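Local coordinates for phosphatidylinositol phosphate phosphatase (Schizosaccharomyces pombe, PDB 1I9Z), which removes the 5-phosphate from soluble and lipid inositol phosphates through this catalytic domain and, as a whole protein, controls phosphoinositide levels in membrane trafficking and signalling, at residues Gly61-Val66 with Phe162-Leu167; Phe208-Ser213 with Asp235-Gln240; Val246-Ser251 with Leu286-Leu291; Phe250-Ile255 with His294-Val299. All blocks are in the same frame, centred on the assembly; numbering follows the deposited sequence.

Contact 1 (Gly61-Val66 with Phe162-Leu167); sequences GFQEIV and FITSHL. With CA (calcium ion), chain B.
At the active-site end of the DNase I-like beta sandwich, strand 57-63 of one sheet faces strand 158-166 of the other. Over residues 61-63 and 162-166 the strand axes run nearly parallel, 11° apart, and approach to 7.1 Å; their ends deliver a metal ligand and a histidine to the same place. Glu64 binds the calcium ion through OE2 at 2.8 Å, and four waters join it around the metal. A glutamate suits this place because its extended chain carries a charged carboxylate beyond the end of the strand. The same OE2 accepts a weak hydrogen bond from His166 NE2, at 3.4 Å and 152°. The oxygen sits at the ring edge, near its plane, and carboxylate and imidazole planes are 14° apart. The nearby cation would probably help to keep the carboxylate ionised. Asn33 also donates to OE2, while OE1 accepts from the backbone N of Leu68, so that both oxygens are fixed.

Behind this shell, His166 CG is anti to its backbone N, which turns the ring toward Gln63. Gln63 CB lies 3.8 Å from His166 CD2, and Gln63 CG packs 3.7 Å from Ser165 O. Deeper in the sandwich, Thr164 spends its hydroxyl on the carbonyl of Phe205. Glycine fits opposite it: a side chain on Gly61 would collide with that hydroxyl, whereas Gly61 CA rests 3.9 Å from Thr164 OG1.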
# COMPACT_ATOMS: atom_id res chain seq x y z
N GLY A 61 -3.64 3.56 -6.35
CA GLY A 61 -2.59 3.33 -7.29
C GLY A 61 -3.15 2.79 -8.58
O GLY A 61 -4.00 1.85 -8.61
N PHE A 62 -2.70 3.39 -9.68
CA PHE A 62 -3.10 2.98 -11.02
C PHE A 62 -1.91 2.47 -11.80
O PHE A 62 -0.75 2.96 -11.58
CB PHE A 62 -3.68 4.18 -11.86
CG PHE A 62 -4.97 4.69 -11.33
CD1 PHE A 62 -5.03 5.90 -10.67
CD2 PHE A 62 -6.14 3.96 -11.52
CE1 PHE A 62 -6.30 6.40 -10.19
CE2 PHE A 62 -7.43 4.46 -11.04
CZ PHE A 62 -7.48 5.68 -10.39
N GLN A 63 -2.16 1.45 -12.65
CA GLN A 63 -1.16 1.01 -13.62
C GLN A 63 -1.76 1.18 -15.02
O GLN A 63 -3.00 1.13 -15.20
CB GLN A 63 -0.69 -0.41 -13.40
CG GLN A 63 -0.17 -0.61 -11.91
CD GLN A 63 -1.33 -0.85 -10.97
OE1 GLN A 63 -2.29 -1.54 -11.34
NE2 GLN A 63 -1.23 -0.35 -9.73
N GLU A 64 -0.90 1.34 -16.01
CA GLU A 64 -1.32 1.54 -17.40
C GLU A 64 -2.30 2.69 -17.63
O GLU A 64 -3.33 2.52 -18.33
CB GLU A 64 -1.86 0.25 -18.06
CG GLU A 64 -0.81 -0.87 -17.95
CD GLU A 64 -1.09 -2.02 -18.87
OE1 GLU A 64 -1.61 -1.77 -19.99
OE2 GLU A 64 -0.71 -3.15 -18.55
N ILE A 65 -2.01 3.85 -17.07
CA ILE A 65 -2.87 5.04 -17.33
C ILE A 65 -2.86 5.20 -18.86
O ILE A 65 -3.85 5.63 -19.49
CB ILE A 65 -2.33 6.28 -16.59
CG1 ILE A 65 -2.74 6.16 -15.11
CG2 ILE A 65 -2.93 7.65 -17.28
CD1 ILE A 65 -2.22 7.22 -14.23
N VAL A 66 -1.75 4.80 -19.47
CA VAL A 66 -1.65 4.72 -20.92
C VAL A 66 -1.38 3.21 -21.15
O VAL A 66 -0.50 2.62 -20.53
CB VAL A 66 -0.49 5.53 -21.48
CG1 VAL A 66 -0.44 5.32 -23.02
CG2 VAL A 66 -0.72 7.00 -21.18
N PHE A 162 3.69 4.44 1.43
CA PHE A 162 2.90 3.76 0.44
C PHE A 162 3.62 3.65 -0.90
O PHE A 162 4.18 4.66 -1.44
CB PHE A 162 1.54 4.48 0.26
CG PHE A 162 0.74 4.44 1.47
CD1 PHE A 162 0.83 5.47 2.42
CD2 PHE A 162 -0.10 3.31 1.71
CE1 PHE A 162 0.09 5.41 3.60
CE2 PHE A 162 -0.84 3.25 2.89
CZ PHE A 162 -0.74 4.28 3.82
N ILE A 163 3.60 2.44 -1.46
CA ILE A 163 4.24 2.19 -2.72
C ILE A 163 3.35 1.44 -3.67
O ILE A 163 2.79 0.41 -3.28
CB ILE A 163 5.51 1.32 -2.56
CG1 ILE A 163 6.37 1.87 -1.43
CG2 ILE A 163 6.28 1.23 -3.87
CD1 ILE A 163 6.76 0.85 -0.45
N THR A 164 3.15 1.97 -4.88
CA THR A 164 2.45 1.17 -5.89
C THR A 164 3.46 0.83 -7.00
O THR A 164 4.42 1.57 -7.24
CB THR A 164 1.18 1.88 -6.49
OG1 THR A 164 0.45 0.90 -7.23
CG2 THR A 164 1.60 3.04 -7.46
N SER A 165 3.32 -0.32 -7.67
CA SER A 165 4.25 -0.73 -8.72
C SER A 165 3.58 -1.49 -9.83
O SER A 165 2.41 -1.96 -9.70
CB SER A 165 5.29 -1.75 -8.14
OG SER A 165 5.94 -1.08 -7.11
N HIS A 166 4.34 -1.62 -10.91
CA HIS A 166 3.93 -2.44 -12.05
C HIS A 166 5.20 -3.16 -12.36
O HIS A 166 6.19 -2.52 -12.79
CB HIS A 166 3.52 -1.53 -13.21
CG HIS A 166 2.77 -2.22 -14.31
ND1 HIS A 166 2.60 -3.60 -14.38
CD2 HIS A 166 2.21 -1.70 -15.43
CE1 HIS A 166 1.96 -3.90 -15.52
NE2 HIS A 166 1.72 -2.76 -16.15
N LEU A 167 5.23 -4.48 -12.10
CA LEU A 167 6.46 -5.25 -12.33
C LEU A 167 6.51 -6.02 -13.63
O LEU A 167 5.51 -6.07 -14.43
CB LEU A 167 6.72 -6.19 -11.12
CG LEU A 167 6.59 -5.57 -9.73
CD1 LEU A 167 6.95 -6.66 -8.65
CD2 LEU A 167 7.52 -4.25 -9.60
CA CA B . -2.30 -4.58 -20.41
O HOH W 1 -0.15 -5.11 -20.10
O HOH W 2 -1.31 -4.00 -22.97
O HOH W 3 -3.10 -6.47 -21.22
O HOH W 4 -3.71 -4.22 -18.67

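Contact 2 (Phe208-Ser213 with Asp235-Gln240); sequences FNYRIS and DQLNKQ. With 2IP (D-myo-inositol-1,4-bisphosphate), chain C.
Arg211 leaves the backbone with CG anti to its carbonyl carbon, then bends at chi2 (-57°), folding the guanidinium back alongside Asn209; Gln236, its CG likewise anti to the carbonyl carbon, stays extended (chi2 168°). The fold-back lets Arg211 grip Asn209 side-on: NE donates to Asn209 O (2.8 Å) and NH2 to Asn209 OD1 (2.9 Å). So held, its NH1 donates to O6 of the inositol bisphosphate and, at 3.0 Å, to O5, the hydroxyl that carries the scissile phosphate in the substrate. An alanine here would probably weaken the hold on the inositol 5- and 6-hydroxyls and leave Asn209 less firmly placed.

Gln236 secures the arginine's backbone twice. Its N donates to Arg211 O at 2.8 Å, nearly along the C=O axis, while its OE1, met from above the amide plane, accepts from Arg211 N at 2.9 Å. One residue earlier, Asp235 is the N-cap, its OD2 accepting from Asn238 N and paired with Arg284. Tyr210 offers a ring face to Leu237 CD1, 3.9 Å from the centroid, in a CH-pi contact. The pocket loop after strand 201-205 rests on the first turn of helix 236-242, with helix 174-187 supplying Asp178 to Tyr210 OH and strand 283-288 packing against Phe208.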
# COMPACT_ATOMS: atom_id res chain seq x y z
N PHE A 208 1.84 -6.71 -9.60
CA PHE A 208 3.17 -7.32 -9.44
C PHE A 208 3.43 -8.34 -10.54
O PHE A 208 4.55 -8.81 -10.72
CB PHE A 208 3.34 -7.97 -8.03
CG PHE A 208 3.25 -7.01 -6.88
CD1 PHE A 208 3.45 -5.62 -7.06
CD2 PHE A 208 3.07 -7.50 -5.56
CE1 PHE A 208 3.50 -4.77 -5.97
CE2 PHE A 208 3.11 -6.66 -4.48
CZ PHE A 208 3.34 -5.28 -4.67
N ASN A 209 2.36 -8.74 -11.25
CA ASN A 209 2.49 -9.62 -12.40
C ASN A 209 2.83 -11.07 -12.17
O ASN A 209 3.05 -11.79 -13.13
CB ASN A 209 3.46 -9.03 -13.48
CG ASN A 209 2.72 -8.51 -14.76
OD1 ASN A 209 1.79 -9.15 -15.25
ND2 ASN A 209 3.12 -7.32 -15.27
N TYR A 210 2.84 -11.49 -10.91
CA TYR A 210 3.11 -12.89 -10.61
C TYR A 210 1.94 -13.72 -11.07
O TYR A 210 0.74 -13.29 -10.96
CB TYR A 210 3.37 -13.09 -9.14
CG TYR A 210 4.75 -12.58 -8.71
CD1 TYR A 210 4.91 -11.27 -8.22
CD2 TYR A 210 5.87 -13.42 -8.74
CE1 TYR A 210 6.15 -10.81 -7.77
CE2 TYR A 210 7.12 -12.95 -8.32
CZ TYR A 210 7.23 -11.62 -7.82
OH TYR A 210 8.44 -11.19 -7.39
N ARG A 211 2.25 -14.93 -11.53
CA ARG A 211 1.24 -15.79 -12.21
C ARG A 211 0.97 -17.13 -11.50
O ARG A 211 1.61 -17.48 -10.48
CB ARG A 211 1.71 -16.09 -13.65
CG ARG A 211 2.11 -14.84 -14.49
CD ARG A 211 0.95 -13.83 -14.59
NE ARG A 211 1.40 -12.61 -15.29
CZ ARG A 211 1.36 -12.46 -16.62
NH1 ARG A 211 0.89 -13.44 -17.38
NH2 ARG A 211 1.87 -11.34 -17.17
N ILE A 212 -0.08 -17.83 -11.99
CA ILE A 212 -0.38 -19.18 -11.43
C ILE A 212 0.32 -20.12 -12.42
O ILE A 212 0.03 -20.12 -13.64
CB ILE A 212 -1.90 -19.43 -11.43
CG1 ILE A 212 -2.56 -18.45 -10.42
CG2 ILE A 212 -2.21 -20.89 -11.05
CD1 ILE A 212 -4.07 -18.50 -10.59
N SER A 213 1.22 -20.99 -11.91
CA SER A 213 1.99 -21.83 -12.80
C SER A 213 1.28 -23.12 -13.27
O SER A 213 1.83 -24.24 -13.10
CB SER A 213 3.36 -22.19 -12.12
OG SER A 213 3.90 -21.00 -11.52
N ASP A 235 0.58 -20.31 -7.03
CA ASP A 235 0.82 -18.85 -7.23
C ASP A 235 2.30 -18.55 -7.01
O ASP A 235 2.87 -18.91 -5.96
CB ASP A 235 -0.02 -18.06 -6.25
CG ASP A 235 0.34 -16.57 -6.24
OD1 ASP A 235 0.07 -15.91 -7.24
OD2 ASP A 235 0.86 -16.11 -5.22
N GLN A 236 2.91 -17.89 -8.01
CA GLN A 236 4.36 -17.54 -7.91
C GLN A 236 4.68 -16.57 -6.80
O GLN A 236 5.70 -16.70 -6.14
CB GLN A 236 4.83 -16.95 -9.24
CG GLN A 236 4.83 -17.98 -10.40
CD GLN A 236 5.01 -17.27 -11.69
OE1 GLN A 236 4.97 -16.02 -11.73
NE2 GLN A 236 5.20 -18.02 -12.78
N LEU A 237 3.82 -15.59 -6.53
CA LEU A 237 4.18 -14.67 -5.47
C LEU A 237 4.26 -15.36 -4.07
O LEU A 237 5.22 -15.14 -3.30
CB LEU A 237 3.19 -13.49 -5.40
CG LEU A 237 3.54 -12.49 -4.24
CD1 LEU A 237 4.94 -11.89 -4.48
CD2 LEU A 237 2.55 -11.33 -4.19
N ASN A 238 3.23 -16.17 -3.75
CA ASN A 238 3.21 -16.92 -2.50
C ASN A 238 4.48 -17.76 -2.37
O ASN A 238 5.12 -17.81 -1.27
CB ASN A 238 1.98 -17.83 -2.46
CG ASN A 238 1.97 -18.78 -1.22
OD1 ASN A 238 1.89 -18.34 -0.10
ND2 ASN A 238 2.06 -20.05 -1.48
N LYS A 239 4.84 -18.39 -3.48
CA LYS A 239 6.01 -19.30 -3.49
C LYS A 239 7.27 -18.51 -3.18
O LYS A 239 8.03 -18.96 -2.32
CB LYS A 239 6.15 -20.03 -4.83
CG LYS A 239 7.30 -21.10 -4.93
CD LYS A 239 7.32 -21.67 -6.40
CE LYS A 239 8.43 -22.68 -6.74
NZ LYS A 239 8.76 -22.67 -8.26
N GLN A 240 7.46 -17.35 -3.82
CA GLN A 240 8.68 -16.53 -3.57
C GLN A 240 8.66 -15.81 -2.23
O GLN A 240 9.74 -15.57 -1.66
CB GLN A 240 8.92 -15.51 -4.66
CG GLN A 240 8.96 -16.14 -6.04
CD GLN A 240 10.02 -17.20 -6.14
OE1 GLN A 240 11.22 -16.91 -6.23
NE2 GLN A 240 9.58 -18.44 -6.13
C1 2IP C . 3.48 -12.41 -22.01
C2 2IP C . 3.49 -11.01 -22.68
C3 2IP C . 2.03 -10.47 -22.90
C4 2IP C . 1.17 -10.45 -21.61
C5 2IP C . 1.11 -11.91 -21.08
C6 2IP C . 2.52 -12.48 -20.76
O1 2IP C . 4.01 -13.63 -22.47
O2 2IP C . 4.16 -10.06 -21.90
O3 2IP C . 2.07 -9.16 -23.37
O4 2IP C . -0.17 -9.96 -21.94
O5 2IP C . 0.32 -11.97 -19.89
O6 2IP C . 2.21 -13.80 -20.34
P4 2IP C . -0.77 -8.61 -21.39
O41 2IP C . -0.60 -8.64 -19.83
O42 2IP C . -2.18 -8.51 -21.75
O43 2IP C . 0.10 -7.56 -22.10
P1 2IP C . 5.21 -14.45 -22.08
O11 2IP C . 5.89 -14.70 -23.43
O12 2IP C . 6.22 -13.89 -21.11
O13 2IP C . 4.62 -15.79 -21.63
O HOH W 5 -0.96 -15.20 -9.73

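Contact 3 (Val246-Ser251 with Leu286-Leu291); sequences VFPFFS and LYRGEL
A type II beta turn, Phe247 to Phe250, leads into a single antiparallel bridge onto strand 283-288, an outermost strand of the five-stranded sheet in this DNase I-like sandwich. Proline suits the second turn position, where its ring holds phi near the -60° of a type II turn.

In the backbone, Ser251 and Tyr287 form a hydrogen-bonded pair: Ser251 N to Tyr287 O is 2.8 Å and Tyr287 N to Ser251 O is 3.0 Å, each donor lying in the carbonyl plane.

The side-chain bond is that of Arg288, whose chain bends at chi3 to bring NH2 3.0 Å from Pro248 O, above the carbonyl plane. Phe249 CB covers one face of the guanidinium. An alanine in place of Arg288 would probably leave the turn less firmly tied to the strand, since the bond to Pro248 O and the guanidinium beneath Phe249 would go.

In CH-pi contacts, Arg288 CB sits over the centre of the Phe250 ring, 3.5 Å from its plane, while Phe247 CD2 simply packs on the opposite face. Leu286, whose branched end can lay a methyl flat on a ring, sets CD1 3.6 Å from the Phe247 centroid. Ser251 CB stands over the Tyr287 ring face, 4.2 Å from its centroid.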
# COMPACT_ATOMS: atom_id res chain seq x y z
N VAL A 246 11.47 -12.45 -1.72
CA VAL A 246 10.87 -11.15 -2.04
C VAL A 246 9.94 -10.71 -0.95
O VAL A 246 9.39 -11.54 -0.24
CB VAL A 246 10.07 -11.17 -3.37
CG1 VAL A 246 11.00 -11.17 -4.48
CG2 VAL A 246 9.12 -12.38 -3.42
N PHE A 247 9.75 -9.40 -0.82
CA PHE A 247 8.87 -8.85 0.21
C PHE A 247 8.99 -9.51 1.60
O PHE A 247 8.00 -9.90 2.21
CB PHE A 247 7.37 -8.92 -0.20
CG PHE A 247 7.08 -8.26 -1.55
CD1 PHE A 247 7.05 -9.00 -2.70
CD2 PHE A 247 6.88 -6.88 -1.63
CE1 PHE A 247 6.81 -8.42 -3.95
CE2 PHE A 247 6.65 -6.29 -2.89
CZ PHE A 247 6.61 -7.06 -4.03
N PRO A 248 10.22 -9.61 2.12
CA PRO A 248 10.37 -10.21 3.45
C PRO A 248 9.65 -9.34 4.49
O PRO A 248 9.61 -8.09 4.44
CB PRO A 248 11.91 -10.26 3.67
CG PRO A 248 12.44 -9.10 2.80
CD PRO A 248 11.51 -9.21 1.52
N PHE A 249 9.08 -10.00 5.47
CA PHE A 249 8.34 -9.37 6.53
C PHE A 249 7.04 -8.72 6.08
O PHE A 249 6.42 -8.03 6.86
CB PHE A 249 9.21 -8.37 7.32
CG PHE A 249 10.46 -9.01 7.90
CD1 PHE A 249 11.71 -8.77 7.34
CD2 PHE A 249 10.37 -9.89 8.99
CE1 PHE A 249 12.85 -9.40 7.83
CE2 PHE A 249 11.52 -10.54 9.49
CZ PHE A 249 12.75 -10.29 8.90
N PHE A 250 6.65 -8.89 4.80
CA PHE A 250 5.35 -8.41 4.36
C PHE A 250 4.33 -9.54 4.48
O PHE A 250 4.65 -10.72 4.28
CB PHE A 250 5.34 -7.99 2.88
CG PHE A 250 5.91 -6.63 2.64
CD1 PHE A 250 7.31 -6.47 2.57
CD2 PHE A 250 5.04 -5.51 2.54
CE1 PHE A 250 7.86 -5.19 2.40
CE2 PHE A 250 5.56 -4.21 2.35
CZ PHE A 250 6.95 -4.04 2.28
N SER A 251 3.09 -9.17 4.77
CA SER A 251 2.02 -10.14 4.86
C SER A 251 0.97 -9.84 3.83
O SER A 251 0.90 -8.71 3.33
CB SER A 251 1.37 -10.10 6.26
OG SER A 251 2.34 -10.50 7.25
N LEU A 286 0.16 -5.87 -0.20
CA LEU A 286 0.96 -6.47 0.89
C LEU A 286 1.29 -5.38 1.92
O LEU A 286 1.41 -4.20 1.54
CB LEU A 286 2.31 -6.99 0.35
CG LEU A 286 2.17 -7.92 -0.86
CD1 LEU A 286 3.62 -8.25 -1.31
CD2 LEU A 286 1.35 -9.21 -0.54
N TYR A 287 1.45 -5.74 3.22
CA TYR A 287 1.74 -4.70 4.19
C TYR A 287 2.81 -5.18 5.15
O TYR A 287 3.01 -6.41 5.36
CB TYR A 287 0.48 -4.29 4.98
CG TYR A 287 -0.06 -5.39 5.92
CD1 TYR A 287 0.34 -5.46 7.26
CD2 TYR A 287 -0.93 -6.35 5.45
CE1 TYR A 287 -0.13 -6.48 8.11
CE2 TYR A 287 -1.41 -7.38 6.27
CZ TYR A 287 -0.99 -7.42 7.61
OH TYR A 287 -1.43 -8.45 8.42
N ARG A 288 3.50 -4.21 5.71
CA ARG A 288 4.57 -4.55 6.61
C ARG A 288 4.41 -3.62 7.81
O ARG A 288 4.15 -2.42 7.64
CB ARG A 288 5.92 -4.36 5.93
CG ARG A 288 7.02 -4.80 6.85
CD ARG A 288 8.33 -4.14 6.63
NE ARG A 288 9.25 -4.97 5.88
CZ ARG A 288 10.57 -5.04 6.07
NH1 ARG A 288 11.19 -4.34 7.02
NH2 ARG A 288 11.29 -5.80 5.25
N GLY A 289 4.53 -4.19 9.01
CA GLY A 289 4.34 -3.38 10.20
C GLY A 289 3.00 -3.75 10.83
O GLY A 289 2.19 -4.50 10.21
N GLU A 290 2.74 -3.18 12.00
CA GLU A 290 1.54 -3.51 12.77
C GLU A 290 0.19 -2.93 12.40
O GLU A 290 -0.57 -2.55 13.28
CB GLU A 290 1.78 -3.30 14.29
CG GLU A 290 3.00 -4.05 14.86
CD GLU A 290 3.13 -5.52 14.39
OE1 GLU A 290 2.14 -6.31 14.45
OE2 GLU A 290 4.26 -5.90 13.96
N LEU A 291 -0.14 -2.93 11.11
CA LEU A 291 -1.45 -2.48 10.68
C LEU A 291 -2.44 -3.56 11.08
O LEU A 291 -2.05 -4.71 11.21
CB LEU A 291 -1.50 -2.34 9.14
CG LEU A 291 -0.75 -1.14 8.61
CD1 LEU A 291 -0.75 -1.14 7.04
CD2 LEU A 291 -1.46 0.12 9.17
O HOH W 6 5.10 -6.89 9.35

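Contact 4 (Phe250-Ile255 with His294-Val299); sequences FSELPI and HSYQSV
Tyr296 dominates this meeting of a loop with strand 292-298, an outermost strand of the six-stranded sheet of the DNase I-like sandwich. With CG anti to the backbone N, its ring crosses toward strand 283-288 at the border of the other sheet. Tyrosine is apt here because its rigid ring spans the distance and still ends in a polar group. That hydroxyl donates to Glu252 OE2 at 2.6 Å, using the carboxylate's anti lone pair, and in turn takes a hydrogen bond from Ile285 N. Glu252 OE2 lies in the ring plane, although the carboxylate is turned 48° from it. Arg284 makes a salt bridge to the same OE2, which probably offsets the charge and helps to keep the glutamate ionised.

Leu253 carries most of the apolar share. It slides past Tyr296 in the opposite direction, CB 3.8 Å from Tyr296 CD1, while its CD2 packs 3.5 Å from His294 O. Its own carbonyl oxygen meets the ring edge, 3.6 Å from Tyr296 CE1. Ile255 CG1 adds a contact to CE1 at 3.7 Å, and Phe257 meets the ring edge-to-face. A water bridges the two backbones, donating to Pro254 O at 2.8 Å and to Tyr296 O at 2.7 Å.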
# COMPACT_ATOMS: atom_id res chain seq x y z
N PHE A 250 6.65 -8.89 4.80
CA PHE A 250 5.35 -8.41 4.36
C PHE A 250 4.33 -9.54 4.48
O PHE A 250 4.65 -10.72 4.28
CB PHE A 250 5.34 -7.99 2.88
CG PHE A 250 5.91 -6.63 2.64
CD1 PHE A 250 7.31 -6.47 2.57
CD2 PHE A 250 5.04 -5.51 2.54
CE1 PHE A 250 7.86 -5.19 2.40
CE2 PHE A 250 5.56 -4.21 2.35
CZ PHE A 250 6.95 -4.04 2.28
N SER A 251 3.09 -9.17 4.77
CA SER A 251 2.02 -10.14 4.86
C SER A 251 0.97 -9.84 3.83
O SER A 251 0.90 -8.71 3.33
CB SER A 251 1.37 -10.10 6.26
OG SER A 251 2.34 -10.50 7.25
N GLU A 252 0.20 -10.88 3.48
CA GLU A 252 -0.93 -10.72 2.57
C GLU A 252 -2.08 -11.43 3.24
O GLU A 252 -1.86 -12.50 3.86
CB GLU A 252 -0.66 -11.39 1.21
CG GLU A 252 -1.78 -11.12 0.20
CD GLU A 252 -1.52 -11.77 -1.13
OE1 GLU A 252 -0.95 -12.89 -1.19
OE2 GLU A 252 -1.95 -11.19 -2.16
N LEU A 253 -3.27 -10.83 3.22
CA LEU A 253 -4.43 -11.52 3.76
C LEU A 253 -4.71 -12.65 2.79
O LEU A 253 -4.29 -12.63 1.64
CB LEU A 253 -5.67 -10.61 3.77
CG LEU A 253 -6.22 -10.17 5.12
CD1 LEU A 253 -5.13 -10.11 6.10
CD2 LEU A 253 -7.09 -8.92 5.01
N PRO A 254 -5.42 -13.70 3.27
CA PRO A 254 -5.78 -14.84 2.44
C PRO A 254 -6.64 -14.29 1.28
O PRO A 254 -7.48 -13.40 1.50
CB PRO A 254 -6.69 -15.69 3.35
CG PRO A 254 -6.11 -15.44 4.74
CD PRO A 254 -5.80 -13.90 4.69
N ILE A 255 -6.43 -14.82 0.07
CA ILE A 255 -7.19 -14.40 -1.11
C ILE A 255 -8.42 -15.26 -1.25
O ILE A 255 -8.31 -16.51 -1.33
CB ILE A 255 -6.30 -14.51 -2.38
CG1 ILE A 255 -5.17 -13.47 -2.27
CG2 ILE A 255 -7.12 -14.36 -3.66
CD1 ILE A 255 -4.11 -13.70 -3.34
N HIS A 294 -8.34 -5.56 7.47
CA HIS A 294 -9.71 -5.95 7.52
C HIS A 294 -10.15 -6.66 6.26
O HIS A 294 -10.21 -7.90 6.24
CB HIS A 294 -10.59 -4.74 7.86
CG HIS A 294 -10.52 -4.37 9.31
ND1 HIS A 294 -9.58 -3.51 9.83
CD2 HIS A 294 -11.23 -4.82 10.37
CE1 HIS A 294 -9.70 -3.44 11.14
NE2 HIS A 294 -10.70 -4.23 11.50
N SER A 295 -10.39 -5.92 5.20
CA SER A 295 -10.88 -6.51 3.94
C SER A 295 -9.80 -6.59 2.87
O SER A 295 -8.81 -5.83 2.90
CB SER A 295 -12.04 -5.67 3.38
OG SER A 295 -13.09 -5.61 4.32
N TYR A 296 -10.00 -7.51 1.93
CA TYR A 296 -9.07 -7.63 0.79
C TYR A 296 -9.91 -8.25 -0.29
O TYR A 296 -10.19 -9.47 -0.26
CB TYR A 296 -7.89 -8.57 1.14
CG TYR A 296 -6.82 -8.78 0.08
CD1 TYR A 296 -6.07 -9.94 0.05
CD2 TYR A 296 -6.47 -7.74 -0.84
CE1 TYR A 296 -4.96 -10.08 -0.80
CE2 TYR A 296 -5.39 -7.89 -1.72
CZ TYR A 296 -4.62 -9.05 -1.69
OH TYR A 296 -3.47 -9.15 -2.48
N GLN A 297 -10.29 -7.47 -1.29
CA GLN A 297 -11.20 -8.02 -2.31
C GLN A 297 -10.97 -7.42 -3.70
O GLN A 297 -10.37 -6.33 -3.81
CB GLN A 297 -12.65 -7.61 -1.97
CG GLN A 297 -13.39 -8.45 -0.90
CD GLN A 297 -13.30 -9.96 -1.17
OE1 GLN A 297 -13.45 -10.45 -2.33
NE2 GLN A 297 -13.02 -10.71 -0.11
N SER A 298 -11.52 -8.10 -4.71
CA SER A 298 -11.57 -7.59 -6.07
C SER A 298 -13.03 -7.08 -6.22
O SER A 298 -13.92 -7.43 -5.44
CB SER A 298 -11.23 -8.63 -7.12
OG SER A 298 -12.22 -9.63 -7.25
N VAL A 299 -13.23 -6.19 -7.19
CA VAL A 299 -14.55 -5.59 -7.39
C VAL A 299 -14.93 -5.73 -8.83
O VAL A 299 -14.12 -5.63 -9.71
CB VAL A 299 -14.47 -4.07 -6.99
CG1 VAL A 299 -15.70 -3.31 -7.50
CG2 VAL A 299 -14.31 -3.99 -5.45
O HOH W 7 -9.58 -12.08 0.16

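Along the chain, contact 1 closes before contact 2 opens, and contacts 3 and 4 follow, both starting from the loop after helix 236-242. Contact 1 joins the two sheets of the sandwich at the metal; its centre lies about 18 Å from each of the others. It meets contact 2 through Leu167 O and Asn209 ND2, 2.8 Å apart, so metal-binding and inositol-binding parts adjoin. Contact 2 touches contact 3 through Phe208, which packs on Phe247 and Leu286. Contacts 3 and 4, centres about 12 Å apart, share Phe250 and Ser251: one loop thus passes from the border of the five-stranded sheet to that of the six-stranded sheet.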